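Local coordinates for putative ATPase, AAA family (Prochlorococcus marinus subsp. pastoris str. CCMP1986, PDB 3CTD), which probably acts as a DNA-dependent ATPase in the response to stalled DNA replication, and is seen here only as its C-terminal part, at residues Pro68-Ile71 with Phe72-Leu76; Leu76-Cys80 with Glu81-Leu85; Leu58-Met61 with Val62-Glu66; Asp87-Ala90 with Ile91-Gln95. The protein carries 1 engineered substitution. All coordinates share one frame; numbering follows the deposited sequence.

Overall arrangement
All four contacts are local, made between side chains and backbone a few residues apart within a fold of helices and loops, without strands. Contacts 1 and 2 share helix 68-83 and meet at Leu76. Contact 1 is the start of that helix and partly buried, with arginines and a phenylalanine along its outer side. Contact 2 is the buried end of that helix, near the centre of the chain. Contact 4 is also buried and starts helix 90-104, with an aspartate cap and valines. Contact 3 closes helix 51-63 at the surface, its centre about 25 Å from that of the chain. Ile71 links contacts 1 and 3, while Ile91 packs on Cys80 between contacts 2 and 4.

Contact 1 of 4, residues Pro68-Ile71 with Phe72-Leu76; sequences PNFI and FRRLL
Phe72 N reaches back to Pro68 O in a nearly straight hydrogen bond of 2.8 Å (171° at the hydrogen). Arg73 N bonds to Asn69 O at 2.9 Å and adds a weak bond to Phe70 O. Arg74 N binds Phe70 O, and Leu75 N binds Ile71 O. These are the regular turns of helix 68-83, close to its start, in the C-terminal MgsA region of this RarA-family protein. Asp67 accepts a hydrogen bond from Asn69 N just before them.

The two arginines frame Phe70. The Phe70 ring leaves anti to its own nitrogen (chi1 177°), which brings its edge to both guanidinium groups. Arg73 bends at chi3 and folds back over the preceding turn. Its NH1 lies near the ring plane, 3.7 Å from CD1 of Phe70. Its NH2 comes to 3.5 Å from CB of Asn69. One face of this guanidinium looks onto the backbone at Asn69 and Phe70. Arg74 is turned more steeply, its plane 74° from that of the ring. CZ of Phe70 sits over one face of the Arg74 guanidinium, offset toward its rim. With an alanine at Arg73, Phe70 CD1 and Asn69 CB would probably lose their cover, and Val104 of the second subunit a packing partner.

On the buried side Ile71 and Leu75 lie side by side, with CG2 of Ile71 4.1 Å from CD1 of Leu75. Both pack on helix 110-121, Ile71 on Leu113 and Leu75 on Ala116. The Phe72 side chain packs on Cys98 of helix 90-104.

Contact 2 of 4, residues Leu76-Cys80 with Glu81-Leu85; sequences LISAC and EDIGL
Ser78 O accepts from both Asp82 N (2.9 Å) and Ile83 N (3.2 Å). This doubled bond marks a wider pi-type turn, which ends helix 68-83. Gly84 N then bonds to Ala79 O, again five residues back, and meets it from above the carbonyl plane. Gly84 has a positive phi of 62°, which suits glycine. A CB here would come 2.9 Å from Cys80 O.

The tight side faces the protein interior. Ile83 sits over the last turn, with CB 3.7 Å from Ala79 O, and packs against Leu120 of helix 110-121 and Ala90 of helix 90-104. Asp82 runs past Ser78, but its OD1 forms a salt bridge with Arg47 and a hydrogen bond with His162 of the third subunit. That double hold would probably favour the charged carboxylate.

The looser side belongs to Glu81, which is partly exposed. Its backbone is firm, since Glu81 N bonds to Ile77 O, an oxygen that also takes Cys80 N. Its extended side chain lies alongside Ile77, pointing the same way, and packs on Phe111 of the second subunit. The end touches only lightly, with OE2 4.0 Å from CG2 of Ile77.

Contact 3 of 4, residues Leu58-Met61 with Val62-Glu66; sequences LANM and VEAGE
Met61 and Glu66 meet by their CB atoms, 4.0 Å apart, where the chain folds back at the end of helix 51-63. The same fold brings CB of Glu66 to 3.3 Å from Met61 O. The backbone beneath them is a Schellman motif. Glu66 N binds Met61 O at 3.0 Å, and inside that loop Gly65 N binds Val62 O. Gly65 takes a positive phi of 79°, at which a side chain would press on the carbonyl of Ala64.

Val62 meets Leu58 one turn back. Its CG1 lies close to Leu58 O, at 3.2 Å, and touches CD1 of Leu58 at 4.3 Å. Leu58 swings out anti to its nitrogen and folds at chi2, which brings CD1 to that methyl. The backbone joins them too, Val62 N bonding to Leu58 O. Ala64 CB comes to 3.6 Å from Asn60 O, and Ala64 N bonds to the same oxygen.

Glu63 bends at chi2 back over the Ala59 carbonyl. The modelled distance there is too short, so the details are doubtful. Its OE1 forms a long, weak ion pair with Lys140 of the third subunit, and its side chain packs on Met136 of that subunit. An alanine in place of Glu63 is likely to leave Lys140 without this weak mate and to bare part of Met136.

Met61 points into the fold between Val38, Ile39 and Phe42 of helix 36-47 and Ile71 of helix 68-83. Leu58 and Val62 pack on helix 110-121.

Contact 4 of 4, residues Asp87-Ala90 with Ile91-Gln95; sequences DPNA and IVVVQ
Asn89 O accepts from Val93 N at 2.9 Å, and more weakly from Val92 N, where a type I turn from Asp87 to Ala90 leads into helix 90-104. The entry is capped by Asp87 through an Asx turn. Asp87 OD1 takes Asn89 N at 3.1 Å, with the donor well above the carboxylate plane. The other carboxylate oxygen, OD2, has a weak hydrogen bond with Tyr119 of helix 110-121. Ala90 N closes the turn on Asp87 O. A water lies 2.9 Å from Asp87 O and accepts from Ile91 N, linking the turn to an amide at the helix start.

Asn89 carries the side-chain contact. Its CG leaves anti to the backbone N (chi1 -170°), and its amide lies across the side chains of two valines at an oblique angle. OD1 lies 3.7 Å from CB of Val92. ND2 comes to 3.4 Å from CG2 of Val93, a polar group against a methyl. Near it is the same residue of the third subunit, and Val93 packs on Pro88 of that subunit.

Ile91 packs on Cys80 of helix 68-83. CG2 of Ile91 occupies the crowded position between its backbone N and carbonyl carbon, 3.6 Å from Pro88 O. One turn along, Val94 N bonds to Ala90 O, while CG2 of Val94 lies 3.3 Å from that oxygen.

Contact 1 of 4, residues Pro68-Ile71 with Phe72-Leu76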
loop_
_atom_site.group_PDB
_atom_site.type_symbol
_atom_site.label_atom_id
_atom_site.label_comp_id
_atom_site.label_asym_id
_atom_site.label_seq_id
_atom_site.Cartn_x
_atom_site.Cartn_y
_atom_site.Cartn_z
ATOM N N PRO B 68 -18.985 -6.680 -11.984
ATOM C CA PRO B 68 -18.002 -5.775 -11.350
ATOM C C PRO B 68 -16.550 -6.256 -11.505
ATOM O O PRO B 68 -15.645 -5.430 -11.713
ATOM C CB PRO B 68 -18.411 -5.747 -9.857
ATOM C CG PRO B 68 -19.224 -6.964 -9.663
ATOM C CD PRO B 68 -19.929 -7.233 -10.999
ATOM N N ASN B 69 -16.323 -7.565 -11.432
ATOM C CA ASN B 69 -14.982 -8.138 -11.703
ATOM C C ASN B 69 -14.447 -7.726 -13.062
ATOM O O ASN B 69 -13.267 -7.368 -13.186
ATOM C CB ASN B 69 -14.984 -9.668 -11.607
ATOM C CG ASN B 69 -15.380 -10.152 -10.221
ATOM O OD1 ASN B 69 -14.780 -9.748 -9.216
ATOM N ND2 ASN B 69 -16.437 -10.976 -10.154
ATOM N N PHE B 70 -15.306 -7.739 -14.081
ATOM C CA PHE B 70 -14.898 -7.234 -15.375
ATOM C C PHE B 70 -14.495 -5.740 -15.298
ATOM O O PHE B 70 -13.438 -5.342 -15.778
ATOM C CB PHE B 70 -15.967 -7.498 -16.423
ATOM C CG PHE B 70 -15.647 -6.952 -17.754
ATOM C CD1 PHE B 70 -14.516 -7.368 -18.437
ATOM C CD2 PHE B 70 -16.475 -6.014 -18.343
ATOM C CE1 PHE B 70 -14.213 -6.861 -19.707
ATOM C CE2 PHE B 70 -16.176 -5.491 -19.601
ATOM C CZ PHE B 70 -15.037 -5.927 -20.298
ATOM N N ILE B 71 -15.280 -4.921 -14.633
ATOM C CA ILE B 71 -14.920 -3.490 -14.536
ATOM C C ILE B 71 -13.577 -3.314 -13.807
ATOM O O ILE B 71 -12.719 -2.549 -14.235
ATOM C CB ILE B 71 -16.014 -2.691 -13.786
ATOM C CG1 ILE B 71 -17.365 -2.803 -14.521
ATOM C CG2 ILE B 71 -15.559 -1.269 -13.509
ATOM C CD1 ILE B 71 -18.567 -2.486 -13.605
ATOM N N PHE B 72 -13.396 -4.033 -12.712
ATOM C CA PHE B 72 -12.114 -4.004 -11.967
ATOM C C PHE B 72 -10.907 -4.500 -12.764
ATOM O O PHE B 72 -9.801 -4.030 -12.531
ATOM C CB PHE B 72 -12.186 -4.775 -10.648
ATOM C CG PHE B 72 -12.673 -3.951 -9.522
ATOM C CD1 PHE B 72 -11.993 -2.787 -9.157
ATOM C CD2 PHE B 72 -13.813 -4.304 -8.839
ATOM C CE1 PHE B 72 -12.445 -2.002 -8.113
ATOM C CE2 PHE B 72 -14.246 -3.524 -7.801
ATOM C CZ PHE B 72 -13.576 -2.363 -7.439
ATOM N N ARG B 73 -11.123 -5.424 -13.698
ATOM C CA ARG B 73 -10.026 -5.881 -14.573
ATOM C C ARG B 73 -9.504 -4.732 -15.407
ATOM O O ARG B 73 -8.299 -4.485 -15.439
ATOM C CB ARG B 73 -10.474 -7.021 -15.498
ATOM C CG ARG B 73 -10.072 -8.408 -15.036
ATOM C CD ARG B 73 -10.624 -9.532 -15.957
ATOM N NE ARG B 73 -11.514 -10.263 -15.077
ATOM C CZ ARG B 73 -12.770 -10.575 -15.331
ATOM N NH1 ARG B 73 -13.308 -10.302 -16.534
ATOM N NH2 ARG B 73 -13.454 -11.192 -14.367
ATOM N N ARG B 74 -10.426 -4.031 -16.056
ATOM C CA ARG B 74 -10.091 -2.891 -16.873
ATOM C C ARG B 74 -9.536 -1.741 -16.085
ATOM O O ARG B 74 -8.677 -1.040 -16.575
ATOM C CB ARG B 74 -11.288 -2.434 -17.709
ATOM C CG ARG B 74 -11.636 -3.403 -18.823
ATOM C CD ARG B 74 -10.556 -3.568 -19.950
ATOM N NE ARG B 74 -10.927 -4.712 -20.806
ATOM C CZ ARG B 74 -11.722 -4.657 -21.901
ATOM N NH1 ARG B 74 -12.225 -3.488 -22.329
ATOM N NH2 ARG B 74 -12.017 -5.779 -22.577
ATOM N N LEU B 75 -10.007 -1.543 -14.860
ATOM C CA LEU B 75 -9.411 -0.548 -13.998
ATOM C C LEU B 75 -7.968 -0.955 -13.582
ATOM O O LEU B 75 -7.075 -0.096 -13.515
ATOM C CB LEU B 75 -10.276 -0.319 -12.766
ATOM C CG LEU B 75 -11.631 0.391 -12.896
ATOM C CD1 LEU B 75 -12.313 0.325 -11.538
ATOM C CD2 LEU B 75 -11.377 1.831 -13.243
ATOM N N LEU B 76 -7.724 -2.243 -13.324
ATOM C CA LEU B 76 -6.384 -2.669 -12.933
ATOM C C LEU B 76 -5.451 -2.448 -14.121
ATOM O O LEU B 76 -4.405 -1.801 -13.985
ATOM C CB LEU B 76 -6.331 -4.122 -12.467
ATOM C CG LEU B 76 -6.916 -4.460 -11.077
ATOM C CD1 LEU B 76 -7.192 -5.985 -10.971
ATOM C CD2 LEU B 76 -6.066 -3.973 -9.894
#

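Contact 2 of 4, residues Leu76-Cys80 with Glu81-Leu85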
loop_
_atom_site.group_PDB
_atom_site.type_symbol
_atom_site.label_atom_id
_atom_site.label_comp_id
_atom_site.label_asym_id
_atom_site.label_seq_id
_atom_site.Cartn_x
_atom_site.Cartn_y
_atom_site.Cartn_z
ATOM N N LEU B 76 -7.724 -2.243 -13.324
ATOM C CA LEU B 76 -6.384 -2.669 -12.933
ATOM C C LEU B 76 -5.451 -2.448 -14.121
ATOM O O LEU B 76 -4.405 -1.801 -13.985
ATOM C CB LEU B 76 -6.331 -4.122 -12.467
ATOM C CG LEU B 76 -6.916 -4.460 -11.077
ATOM C CD1 LEU B 76 -7.192 -5.985 -10.971
ATOM C CD2 LEU B 76 -6.066 -3.973 -9.894
ATOM N N ILE B 77 -5.855 -2.956 -15.285
ATOM C CA ILE B 77 -5.152 -2.693 -16.543
ATOM C C ILE B 77 -4.850 -1.218 -16.801
ATOM O O ILE B 77 -3.720 -0.847 -17.083
ATOM C CB ILE B 77 -5.945 -3.248 -17.738
ATOM C CG1 ILE B 77 -6.134 -4.771 -17.568
ATOM C CG2 ILE B 77 -5.271 -2.872 -19.066
ATOM C CD1 ILE B 77 -6.980 -5.429 -18.695
ATOM N N SER B 78 -5.868 -0.374 -16.744
ATOM C CA SER B 78 -5.689 1.027 -17.011
ATOM C C SER B 78 -4.739 1.688 -15.967
ATOM O O SER B 78 -3.953 2.590 -16.289
ATOM C CB SER B 78 -7.056 1.707 -17.096
ATOM O OG SER B 78 -6.907 3.028 -16.645
ATOM N N ALA B 79 -4.752 1.206 -14.736
ATOM C CA ALA B 79 -3.784 1.693 -13.756
ATOM C C ALA B 79 -2.302 1.491 -14.145
ATOM O O ALA B 79 -1.410 2.196 -13.662
ATOM C CB ALA B 79 -4.088 1.070 -12.374
ATOM N N CYS B 80 -2.017 0.524 -15.007
ATOM C CA CYS B 80 -0.637 0.323 -15.457
ATOM C C CYS B 80 -0.419 0.815 -16.886
ATOM O O CYS B 80 0.658 1.324 -17.232
ATOM C CB CYS B 80 -0.199 -1.153 -15.306
ATOM S SG CYS B 80 -0.180 -1.624 -13.538
ATOM N N GLU B 81 -1.446 0.675 -17.711
ATOM C CA GLU B 81 -1.325 1.087 -19.080
ATOM C C GLU B 81 -1.431 2.602 -19.277
ATOM O O GLU B 81 -0.695 3.157 -20.083
ATOM C CB GLU B 81 -2.356 0.388 -19.928
ATOM C CG GLU B 81 -2.491 1.039 -21.255
ATOM C CD GLU B 81 -3.321 0.244 -22.249
ATOM O OE1 GLU B 81 -2.834 0.096 -23.383
ATOM O OE2 GLU B 81 -4.435 -0.225 -21.927
ATOM N N ASP B 82 -2.329 3.272 -18.535
ATOM C CA ASP B 82 -2.658 4.684 -18.784
ATOM C C ASP B 82 -2.163 5.589 -17.679
ATOM O O ASP B 82 -1.924 6.739 -17.925
ATOM C CB ASP B 82 -4.160 4.895 -18.924
ATOM C CG ASP B 82 -4.745 4.226 -20.150
ATOM O OD1 ASP B 82 -4.310 4.547 -21.284
ATOM O OD2 ASP B 82 -5.670 3.387 -19.976
ATOM N N ILE B 83 -2.040 5.108 -16.447
ATOM C CA ILE B 83 -1.442 5.937 -15.389
ATOM C C ILE B 83 0.021 5.490 -15.196
ATOM O O ILE B 83 0.975 6.273 -15.365
ATOM C CB ILE B 83 -2.237 5.826 -14.030
ATOM C CG1 ILE B 83 -3.535 6.633 -14.040
ATOM C CG2 ILE B 83 -1.379 6.219 -12.818
ATOM C CD1 ILE B 83 -4.423 6.283 -15.108
ATOM N N GLY B 84 0.204 4.227 -14.851
ATOM C CA GLY B 84 1.538 3.602 -14.884
ATOM C C GLY B 84 2.503 4.273 -13.944
ATOM O O GLY B 84 2.122 4.675 -12.830
ATOM N N LEU B 85 3.755 4.437 -14.386
ATOM C CA LEU B 85 4.749 5.094 -13.539
ATOM C C LEU B 85 4.546 6.623 -13.375
ATOM O O LEU B 85 5.422 7.334 -12.856
ATOM C CB LEU B 85 6.157 4.776 -14.047
ATOM C CG LEU B 85 6.351 3.291 -14.310
ATOM C CD1 LEU B 85 7.640 3.144 -15.010
ATOM C CD2 LEU B 85 6.401 2.556 -12.999
#

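Contact 3 of 4, residues Leu58-Met61 with Val62-Glu66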
loop_
_atom_site.group_PDB
_atom_site.type_symbol
_atom_site.label_atom_id
_atom_site.label_comp_id
_atom_site.label_asym_id
_atom_site.label_seq_id
_atom_site.Cartn_x
_atom_site.Cartn_y
_atom_site.Cartn_z
ATOM N N LEU B 58 -19.521 4.605 -15.782
ATOM C CA LEU B 58 -19.605 3.631 -14.650
ATOM C C LEU B 58 -21.070 3.337 -14.295
ATOM O O LEU B 58 -21.502 2.189 -14.251
ATOM C CB LEU B 58 -18.866 4.144 -13.383
ATOM C CG LEU B 58 -18.882 3.201 -12.181
ATOM C CD1 LEU B 58 -18.268 1.813 -12.498
ATOM C CD2 LEU B 58 -18.138 3.827 -11.065
ATOM N N ALA B 59 -21.834 4.396 -14.066
ATOM C CA ALA B 59 -23.233 4.266 -13.681
ATOM C C ALA B 59 -24.020 3.502 -14.766
ATOM O O ALA B 59 -24.827 2.594 -14.460
ATOM C CB ALA B 59 -23.824 5.672 -13.424
ATOM N N ASN B 60 -23.774 3.862 -16.031
ATOM C CA ASN B 60 -24.337 3.143 -17.151
ATOM C C ASN B 60 -24.108 1.656 -16.987
ATOM O O ASN B 60 -25.043 0.857 -16.996
ATOM C CB ASN B 60 -23.660 3.609 -18.432
ATOM C CG ASN B 60 -24.242 2.947 -19.682
ATOM O OD1 ASN B 60 -24.315 1.702 -19.809
ATOM N ND2 ASN B 60 -24.650 3.777 -20.620
ATOM N N MET B 61 -22.842 1.283 -16.804
ATOM C CA MET B 61 -22.453 -0.132 -16.732
ATOM C C MET B 61 -23.161 -0.912 -15.618
ATOM O O MET B 61 -23.611 -2.041 -15.840
ATOM C CB MET B 61 -20.919 -0.293 -16.659
ATOM C CG MET B 61 -20.132 0.063 -17.977
ATOM S SD MET B 61 -18.427 -0.499 -17.888
ATOM C CE MET B 61 -17.977 0.648 -16.595
ATOM N N VAL B 62 -23.266 -0.341 -14.422
ATOM C CA VAL B 62 -23.904 -1.093 -13.337
ATOM C C VAL B 62 -25.433 -1.216 -13.492
ATOM O O VAL B 62 -25.990 -2.276 -13.197
ATOM C CB VAL B 62 -23.439 -0.681 -11.845
ATOM C CG1 VAL B 62 -22.248 0.224 -11.857
ATOM C CG2 VAL B 62 -24.570 -0.131 -11.010
ATOM N N GLU B 63 -26.112 -0.169 -13.977
ATOM C CA GLU B 63 -27.527 -0.319 -14.348
ATOM C C GLU B 63 -27.716 -1.449 -15.303
ATOM O O GLU B 63 -28.707 -2.165 -15.196
ATOM C CB GLU B 63 -28.082 0.936 -15.009
ATOM C CG GLU B 63 -27.491 2.153 -14.388
ATOM C CD GLU B 63 -27.996 2.401 -12.964
ATOM O OE1 GLU B 63 -29.200 2.098 -12.684
ATOM O OE2 GLU B 63 -27.188 2.942 -12.143
ATOM N N ALA B 64 -26.772 -1.613 -16.230
ATOM C CA ALA B 64 -26.914 -2.611 -17.279
ATOM C C ALA B 64 -26.484 -3.994 -16.805
ATOM O O ALA B 64 -26.437 -4.948 -17.577
ATOM C CB ALA B 64 -26.142 -2.187 -18.554
ATOM N N GLY B 65 -26.164 -4.118 -15.528
ATOM C CA GLY B 65 -25.772 -5.419 -15.016
ATOM C C GLY B 65 -24.341 -5.894 -15.286
ATOM O O GLY B 65 -24.066 -7.084 -15.154
ATOM N N GLU B 66 -23.416 -5.002 -15.637
ATOM C CA GLU B 66 -22.070 -5.440 -16.005
ATOM C C GLU B 66 -21.384 -6.095 -14.828
ATOM O O GLU B 66 -21.576 -5.688 -13.697
ATOM C CB GLU B 66 -21.254 -4.236 -16.494
ATOM C CG GLU B 66 -19.842 -4.556 -16.936
ATOM C CD GLU B 66 -19.809 -5.477 -18.128
ATOM O OE1 GLU B 66 -19.976 -4.945 -19.245
ATOM O OE2 GLU B 66 -19.630 -6.715 -17.947
#

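Contact 4 of 4, residues Asp87-Ala90 with Ile91-Gln95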
loop_
_atom_site.group_PDB
_atom_site.type_symbol
_atom_site.label_atom_id
_atom_site.label_comp_id
_atom_site.label_asym_id
_atom_site.label_seq_id
_atom_site.Cartn_x
_atom_site.Cartn_y
_atom_site.Cartn_z
ATOM N N ASP B 87 2.171 7.403 -11.521
ATOM C CA ASP B 87 1.880 7.153 -10.107
ATOM C C ASP B 87 1.771 5.634 -9.882
ATOM O O ASP B 87 0.691 5.046 -9.981
ATOM C CB ASP B 87 0.596 7.884 -9.676
ATOM C CG ASP B 87 0.169 7.565 -8.223
ATOM O OD1 ASP B 87 0.963 7.008 -7.438
ATOM O OD2 ASP B 87 -0.996 7.844 -7.861
ATOM N N PRO B 88 2.899 4.993 -9.561
ATOM C CA PRO B 88 2.840 3.543 -9.472
ATOM C C PRO B 88 2.037 3.070 -8.251
ATOM O O PRO B 88 1.831 1.891 -8.090
ATOM C CB PRO B 88 4.306 3.138 -9.370
ATOM C CG PRO B 88 5.014 4.347 -8.827
ATOM C CD PRO B 88 4.209 5.552 -9.146
ATOM N N ASN B 89 1.568 3.979 -7.409
ATOM C CA ASN B 89 0.688 3.594 -6.306
ATOM C C ASN B 89 -0.752 3.312 -6.796
ATOM O O ASN B 89 -1.553 2.613 -6.143
ATOM C CB ASN B 89 0.726 4.691 -5.219
ATOM C CG ASN B 89 0.031 4.264 -3.923
ATOM O OD1 ASN B 89 0.426 3.291 -3.279
ATOM N ND2 ASN B 89 -1.005 5.007 -3.533
ATOM N N ALA B 90 -1.085 3.843 -7.972
ATOM C CA ALA B 90 -2.424 3.686 -8.527
ATOM C C ALA B 90 -2.834 2.221 -8.562
ATOM O O ALA B 90 -3.986 1.906 -8.255
ATOM C CB ALA B 90 -2.520 4.334 -9.959
ATOM N N ILE B 91 -1.915 1.334 -8.961
ATOM C CA ILE B 91 -2.252 -0.088 -9.007
ATOM C C ILE B 91 -2.516 -0.613 -7.596
ATOM O O ILE B 91 -3.368 -1.448 -7.428
ATOM C CB ILE B 91 -1.223 -0.974 -9.795
ATOM C CG1 ILE B 91 -1.738 -2.388 -9.985
ATOM C CG2 ILE B 91 0.121 -1.059 -9.095
ATOM C CD1 ILE B 91 -2.671 -2.500 -11.128
ATOM N N VAL B 92 -1.818 -0.094 -6.588
ATOM C CA VAL B 92 -2.068 -0.540 -5.222
ATOM C C VAL B 92 -3.454 -0.097 -4.766
ATOM O O VAL B 92 -4.161 -0.859 -4.147
ATOM C CB VAL B 92 -1.003 0.020 -4.235
ATOM C CG1 VAL B 92 -1.320 -0.396 -2.763
ATOM C CG2 VAL B 92 0.442 -0.365 -4.673
ATOM N N VAL B 93 -3.851 1.136 -5.081
ATOM C CA VAL B 93 -5.121 1.666 -4.597
ATOM C C VAL B 93 -6.287 0.905 -5.254
ATOM O O VAL B 93 -7.246 0.488 -4.586
ATOM C CB VAL B 93 -5.235 3.210 -4.873
ATOM C CG1 VAL B 93 -6.690 3.743 -4.688
ATOM C CG2 VAL B 93 -4.229 4.006 -4.015
ATOM N N VAL B 94 -6.227 0.758 -6.566
ATOM C CA VAL B 94 -7.282 0.081 -7.295
ATOM C C VAL B 94 -7.394 -1.382 -6.876
ATOM O O VAL B 94 -8.488 -1.902 -6.784
ATOM C CB VAL B 94 -7.005 0.086 -8.805
ATOM C CG1 VAL B 94 -7.958 -0.839 -9.472
ATOM C CG2 VAL B 94 -7.106 1.498 -9.351
ATOM N N GLN B 95 -6.254 -2.041 -6.630
ATOM C CA GLN B 95 -6.266 -3.433 -6.219
ATOM C C GLN B 95 -6.949 -3.552 -4.873
ATOM O O GLN B 95 -7.721 -4.460 -4.607
ATOM C CB GLN B 95 -4.855 -4.031 -6.177
ATOM C CG GLN B 95 -4.807 -5.410 -5.543
ATOM C CD GLN B 95 -5.614 -6.406 -6.334
ATOM O OE1 GLN B 95 -5.522 -6.467 -7.585
ATOM N NE2 GLN B 95 -6.421 -7.209 -5.629
HETATM O O HOH W 1 -0.013 2.464 -11.161
#